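Local coordinates for BH1974 protein (Bacillus halodurans, PDB 3ON5), which probably serves, as an XdhC/CoxI-family protein, in the maturation of xanthine dehydrogenase or a related molybdenum enzyme, at residues V84-S98 / S109-D123. Numbering follows the deposited sequence.
Sequences VWQEQLPRTVVYDLS and SGCNGTISVLLEPVD
Arg91, Val93 and Tyr95 trade paired backbone hydrogen bonds with Leu119, Val117 and Ile115, Val93 N to Val117 O, for instance, being nearly straight (2.8 Å, 172° at the hydrogen). One further rung, Leu97 N to Gly113 O, lies past the last bridged pair. Apolar contacts gather on the face of Val93 and Tyr95: Val93 CG2 meets Leu119 CD1 at 3.8 Å, and Tyr95, its CG anti to the carbonyl carbon (chi1 -72°), brings CD2 to 4.1 Å from Val117 CG2. Helix 73-87 packs on this face, and its Asp76 takes the Tyr95 hydroxyl. The pair is an antiparallel ladder at the border of a five-stranded sheet, strand 91-96 outermost within the chain and strand 113-121 bonded on its other flank to strand 36-46. Pro121 sits among Val84, Trp85 and Pro90, with its CD 3.7 Å from Val84 CG1 and its CB 3.8 Å from Trp85 CE3. Val122 O lies at the indole edge, 3.4 Å from Trp85 CZ3. Replacing the Trp85 indole with a serine would probably cost Pro121 CB its aromatic neighbour and leave Trp105 of a neighbouring subunit without the ring it meets. Asp96 OD1 takes a hydrogen bond from Ser98 OG (2.7 Å), from above the carboxylate plane, and a weak one from Thr114 OG1.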
loop_
_atom_site.group_PDB
_atom_site.type_symbol
_atom_site.label_atom_id
_atom_site.label_comp_id
_atom_site.label_asym_id
_atom_site.label_seq_id
_atom_site.Cartn_x
_atom_site.Cartn_y
_atom_site.Cartn_z
ATOM N N VAL A 84 28.418 5.672 -5.437
ATOM C CA VAL A 84 29.350 4.645 -4.951
ATOM C C VAL A 84 29.201 3.369 -5.828
ATOM O O VAL A 84 30.215 2.812 -6.246
ATOM C CB VAL A 84 29.136 4.355 -3.438
ATOM C CG1 VAL A 84 29.818 3.065 -2.988
ATOM C CG2 VAL A 84 29.601 5.531 -2.585
ATOM N N TRP A 85 27.964 2.953 -6.155
ATOM C CA TRP A 85 27.744 1.786 -6.999
ATOM C C TRP A 85 28.278 2.007 -8.406
ATOM O O TRP A 85 28.914 1.113 -8.960
ATOM C CB TRP A 85 26.260 1.389 -7.087
ATOM C CG TRP A 85 26.069 0.145 -7.901
ATOM C CD1 TRP A 85 25.748 0.070 -9.224
ATOM C CD2 TRP A 85 26.423 -1.185 -7.499
ATOM N NE1 TRP A 85 25.786 -1.240 -9.649
ATOM C CE2 TRP A 85 26.208 -2.032 -8.612
ATOM C CE3 TRP A 85 26.851 -1.757 -6.280
ATOM C CZ2 TRP A 85 26.368 -3.418 -8.534
ATOM C CZ3 TRP A 85 27.026 -3.129 -6.215
ATOM C CH2 TRP A 85 26.781 -3.941 -7.329
ATOM N N GLN A 86 27.970 3.166 -9.001
ATOM C CA GLN A 86 28.390 3.496 -10.359
ATOM C C GLN A 86 29.940 3.534 -10.428
ATOM O O GLN A 86 30.531 2.840 -11.260
ATOM C CB GLN A 86 27.756 4.832 -10.787
ATOM C CG GLN A 86 27.847 5.099 -12.296
ATOM C CD GLN A 86 26.943 4.221 -13.147
ATOM O OE1 GLN A 86 25.873 3.788 -12.711
ATOM N NE2 GLN A 86 27.305 4.023 -14.417
ATOM N N GLU A 87 30.585 4.287 -9.511
ATOM C CA GLU A 87 32.045 4.415 -9.415
ATOM C C GLU A 87 32.720 3.121 -8.987
ATOM O O GLU A 87 33.912 2.948 -9.235
ATOM C CB GLU A 87 32.422 5.500 -8.399
ATOM C CG GLU A 87 32.083 6.919 -8.809
ATOM C CD GLU A 87 32.229 7.936 -7.693
ATOM O OE1 GLU A 87 32.736 7.570 -6.606
ATOM O OE2 GLU A 87 31.794 9.093 -7.894
ATOM N N GLN A 88 31.964 2.241 -8.284
ATOM C CA GLN A 88 32.397 0.959 -7.720
ATOM C C GLN A 88 33.606 1.253 -6.808
ATOM O O GLN A 88 34.617 0.558 -6.841
ATOM C CB GLN A 88 32.686 -0.051 -8.841
ATOM C CG GLN A 88 32.440 -1.507 -8.473
ATOM C CD GLN A 88 30.996 -1.911 -8.257
ATOM O OE1 GLN A 88 30.705 -2.860 -7.537
ATOM N NE2 GLN A 88 30.057 -1.242 -8.882
ATOM N N LEU A 89 33.485 2.340 -6.014
ATOM C CA LEU A 89 34.515 2.845 -5.116
ATOM C C LEU A 89 33.923 3.300 -3.766
ATOM O O LEU A 89 33.077 4.200 -3.745
ATOM C CB LEU A 89 35.233 4.024 -5.796
ATOM C CG LEU A 89 36.316 4.755 -4.995
ATOM C CD1 LEU A 89 37.563 3.895 -4.808
ATOM C CD2 LEU A 89 36.697 6.027 -5.679
ATOM N N PRO A 90 34.411 2.732 -2.632
ATOM C CA PRO A 90 33.915 3.145 -1.316
ATOM C C PRO A 90 34.186 4.608 -1.021
ATOM O O PRO A 90 35.110 5.208 -1.573
ATOM C CB PRO A 90 34.695 2.253 -0.347
ATOM C CG PRO A 90 35.083 1.091 -1.144
ATOM C CD PRO A 90 35.403 1.655 -2.487
ATOM N N ARG A 91 33.392 5.164 -0.102
ATOM C CA ARG A 91 33.403 6.571 0.285
ATOM C C ARG A 91 33.035 6.738 1.751
ATOM O O ARG A 91 32.201 5.979 2.264
ATOM C CB ARG A 91 32.363 7.284 -0.609
ATOM C CG ARG A 91 32.262 8.772 -0.454
ATOM C CD ARG A 91 31.109 9.352 -1.244
ATOM N NE ARG A 91 31.256 9.186 -2.691
ATOM C CZ ARG A 91 30.644 9.947 -3.595
ATOM N NH1 ARG A 91 29.881 10.965 -3.211
ATOM N NH2 ARG A 91 30.830 9.728 -4.890
ATOM N N THR A 92 33.624 7.744 2.416
ATOM C CA THR A 92 33.254 8.126 3.777
ATOM C C THR A 92 32.536 9.470 3.698
ATOM O O THR A 92 33.053 10.427 3.104
ATOM C CB THR A 92 34.435 8.153 4.740
ATOM O OG1 THR A 92 35.067 6.882 4.736
ATOM C CG2 THR A 92 33.989 8.445 6.161
ATOM N N VAL A 93 31.307 9.518 4.232
ATOM C CA VAL A 93 30.517 10.742 4.226
ATOM C C VAL A 93 30.341 11.155 5.671
ATOM O O VAL A 93 30.004 10.321 6.505
ATOM C CB VAL A 93 29.169 10.599 3.467
ATOM C CG1 VAL A 93 28.507 11.963 3.277
ATOM C CG2 VAL A 93 29.371 9.939 2.106
ATOM N N VAL A 94 30.628 12.425 5.978
ATOM C CA VAL A 94 30.486 12.963 7.336
ATOM C C VAL A 94 29.244 13.848 7.361
ATOM O O VAL A 94 29.051 14.683 6.468
ATOM C CB VAL A 94 31.741 13.706 7.843
ATOM C CG1 VAL A 94 31.573 14.132 9.294
ATOM C CG2 VAL A 94 32.983 12.826 7.704
ATOM N N TYR A 95 28.395 13.631 8.373
ATOM C CA TYR A 95 27.161 14.371 8.551
ATOM C C TYR A 95 27.096 15.101 9.867
ATOM O O TYR A 95 27.062 14.452 10.911
ATOM C CB TYR A 95 25.974 13.417 8.481
ATOM C CG TYR A 95 25.691 12.903 7.100
ATOM C CD1 TYR A 95 24.897 13.629 6.217
ATOM C CD2 TYR A 95 26.155 11.653 6.692
ATOM C CE1 TYR A 95 24.598 13.144 4.951
ATOM C CE2 TYR A 95 25.857 11.152 5.428
ATOM C CZ TYR A 95 25.085 11.909 4.557
ATOM O OH TYR A 95 24.790 11.461 3.296
ATOM N N ASP A 96 27.021 16.446 9.834
ATOM C CA ASP A 96 26.758 17.203 11.058
ATOM C C ASP A 96 25.257 17.143 11.277
ATOM O O ASP A 96 24.519 17.827 10.553
ATOM C CB ASP A 96 27.289 18.647 10.990
ATOM C CG ASP A 96 27.195 19.409 12.306
ATOM O OD1 ASP A 96 26.867 18.770 13.353
ATOM O OD2 ASP A 96 27.529 20.622 12.315
ATOM N N LEU A 97 24.770 16.284 12.180
ATOM C CA LEU A 97 23.330 16.073 12.344
ATOM C C LEU A 97 22.609 17.286 12.937
ATOM O O LEU A 97 21.397 17.395 12.754
ATOM C CB LEU A 97 23.046 14.846 13.212
ATOM C CG LEU A 97 23.601 13.500 12.670
ATOM C CD1 LEU A 97 23.171 12.341 13.558
ATOM C CD2 LEU A 97 23.157 13.224 11.227
ATOM N N SER A 98 23.339 18.203 13.590
ATOM C CA SER A 98 22.798 19.418 14.202
ATOM C C SER A 98 22.460 20.470 13.126
ATOM O O SER A 98 21.345 20.994 13.111
ATOM C CB SER A 98 23.792 19.975 15.213
ATOM O OG SER A 98 25.057 20.254 14.636
ATOM N N SER A 109 17.083 17.315 11.592
ATOM C CA SER A 109 17.020 16.271 12.626
ATOM C C SER A 109 16.945 16.870 14.035
ATOM O O SER A 109 16.003 16.585 14.759
ATOM C CB SER A 109 18.240 15.357 12.532
ATOM O OG SER A 109 18.298 14.458 13.628
ATOM N N GLY A 110 17.948 17.666 14.413
ATOM C CA GLY A 110 18.033 18.261 15.737
ATOM C C GLY A 110 19.012 17.565 16.668
ATOM O O GLY A 110 19.358 18.149 17.694
ATOM N N CYS A 111 19.449 16.304 16.354
ATOM C CA CYS A 111 20.415 15.530 17.165
ATOM C C CYS A 111 21.783 16.259 17.125
ATOM O O CYS A 111 22.257 16.626 16.047
ATOM C CB CYS A 111 20.529 14.067 16.711
ATOM S SG CYS A 111 19.596 12.864 17.730
ATOM N N ASN A 112 22.361 16.537 18.314
ATOM C CA ASN A 112 23.630 17.244 18.471
ATOM C C ASN A 112 24.772 16.233 18.407
ATOM O O ASN A 112 25.343 15.833 19.426
ATOM C CB ASN A 112 23.645 18.047 19.778
ATOM C CG ASN A 112 24.872 18.898 19.970
ATOM O OD1 ASN A 112 25.545 19.329 19.027
ATOM N ND2 ASN A 112 25.170 19.186 21.205
ATOM N N GLY A 113 25.054 15.812 17.184
ATOM C CA GLY A 113 26.077 14.829 16.870
ATOM C C GLY A 113 26.553 14.894 15.439
ATOM O O GLY A 113 25.915 15.513 14.586
ATOM N N THR A 114 27.698 14.262 15.184
ATOM C CA THR A 114 28.361 14.193 13.899
ATOM C C THR A 114 28.705 12.733 13.641
ATOM O O THR A 114 29.404 12.108 14.450
ATOM C CB THR A 114 29.571 15.124 13.900
ATOM O OG1 THR A 114 29.137 16.456 14.215
ATOM C CG2 THR A 114 30.305 15.119 12.575
ATOM N N ILE A 115 28.172 12.168 12.540
ATOM C CA ILE A 115 28.429 10.766 12.212
ATOM C C ILE A 115 29.207 10.662 10.894
ATOM O O ILE A 115 29.012 11.462 9.973
ATOM C CB ILE A 115 27.151 9.862 12.163
ATOM C CG1 ILE A 115 26.176 10.212 11.007
ATOM C CG2 ILE A 115 26.464 9.793 13.534
ATOM C CD1 ILE A 115 24.994 9.233 10.828
ATOM N N SER A 116 30.090 9.645 10.837
ATOM C CA SER A 116 30.899 9.249 9.687
ATOM C C SER A 116 30.351 7.904 9.144
ATOM O O SER A 116 30.409 6.855 9.822
ATOM C CB SER A 116 32.376 9.163 10.072
ATOM O OG SER A 116 32.838 10.331 10.739
ATOM N N VAL A 117 29.752 7.960 7.951
ATOM C CA VAL A 117 29.156 6.795 7.298
ATOM C C VAL A 117 30.084 6.325 6.182
ATOM O O VAL A 117 30.464 7.133 5.331
ATOM C CB VAL A 117 27.728 7.123 6.754
ATOM C CG1 VAL A 117 27.060 5.887 6.150
ATOM C CG2 VAL A 117 26.844 7.739 7.839
ATOM N N LEU A 118 30.463 5.033 6.197
ATOM C CA LEU A 118 31.288 4.432 5.148
ATOM C C LEU A 118 30.397 3.615 4.203
ATOM O O LEU A 118 29.773 2.630 4.625
ATOM C CB LEU A 118 32.424 3.564 5.722
ATOM C CG LEU A 118 33.239 2.700 4.719
ATOM C CD1 LEU A 118 34.116 3.552 3.802
ATOM C CD2 LEU A 118 34.106 1.734 5.443
ATOM N N LEU A 119 30.361 4.029 2.920
ATOM C CA LEU A 119 29.567 3.390 1.869
ATOM C C LEU A 119 30.467 2.493 1.020
ATOM O O LEU A 119 31.456 2.972 0.475
ATOM C CB LEU A 119 28.866 4.463 1.004
ATOM C CG LEU A 119 27.832 5.347 1.718
ATOM C CD1 LEU A 119 27.686 6.661 1.051
ATOM C CD2 LEU A 119 26.506 4.693 1.783
ATOM N N GLU A 120 30.162 1.183 0.980
ATOM C CA GLU A 120 30.905 0.160 0.228
ATOM C C GLU A 120 30.023 -0.539 -0.774
ATOM O O GLU A 120 28.967 -1.038 -0.379
ATOM C CB GLU A 120 31.500 -0.890 1.160
ATOM C CG GLU A 120 32.659 -0.407 1.999
ATOM C CD GLU A 120 33.018 -1.418 3.066
ATOM O OE1 GLU A 120 32.171 -1.644 3.963
ATOM O OE2 GLU A 120 34.124 -2.003 2.990
ATOM N N PRO A 121 30.419 -0.630 -2.071
ATOM C CA PRO A 121 29.568 -1.373 -3.014
ATOM C C PRO A 121 29.684 -2.865 -2.748
ATOM O O PRO A 121 30.801 -3.382 -2.654
ATOM C CB PRO A 121 30.109 -0.974 -4.389
ATOM C CG PRO A 121 31.484 -0.456 -4.150
ATOM C CD PRO A 121 31.652 -0.117 -2.709
ATOM N N VAL A 122 28.543 -3.547 -2.549
ATOM C CA VAL A 122 28.553 -4.994 -2.347
ATOM C C VAL A 122 28.797 -5.616 -3.720
ATOM O O VAL A 122 27.849 -5.957 -4.432
ATOM C CB VAL A 122 27.298 -5.560 -1.640
ATOM C CG1 VAL A 122 27.417 -7.073 -1.438
ATOM C CG2 VAL A 122 27.077 -4.867 -0.300
ATOM N N ASP A 123 30.087 -5.668 -4.116
ATOM C CA ASP A 123 30.546 -6.226 -5.381
ATOM C C ASP A 123 30.552 -7.755 -5.277
ATOM O O ASP A 123 30.305 -8.288 -4.188
ATOM C CB ASP A 123 31.929 -5.657 -5.766
ATOM C CG ASP A 123 33.098 -5.819 -4.798
ATOM O OD1 ASP A 123 33.007 -6.665 -3.885
ATOM O OD2 ASP A 123 34.137 -5.146 -5.004
HETATM O O HOH W 1 27.663 19.848 16.829
#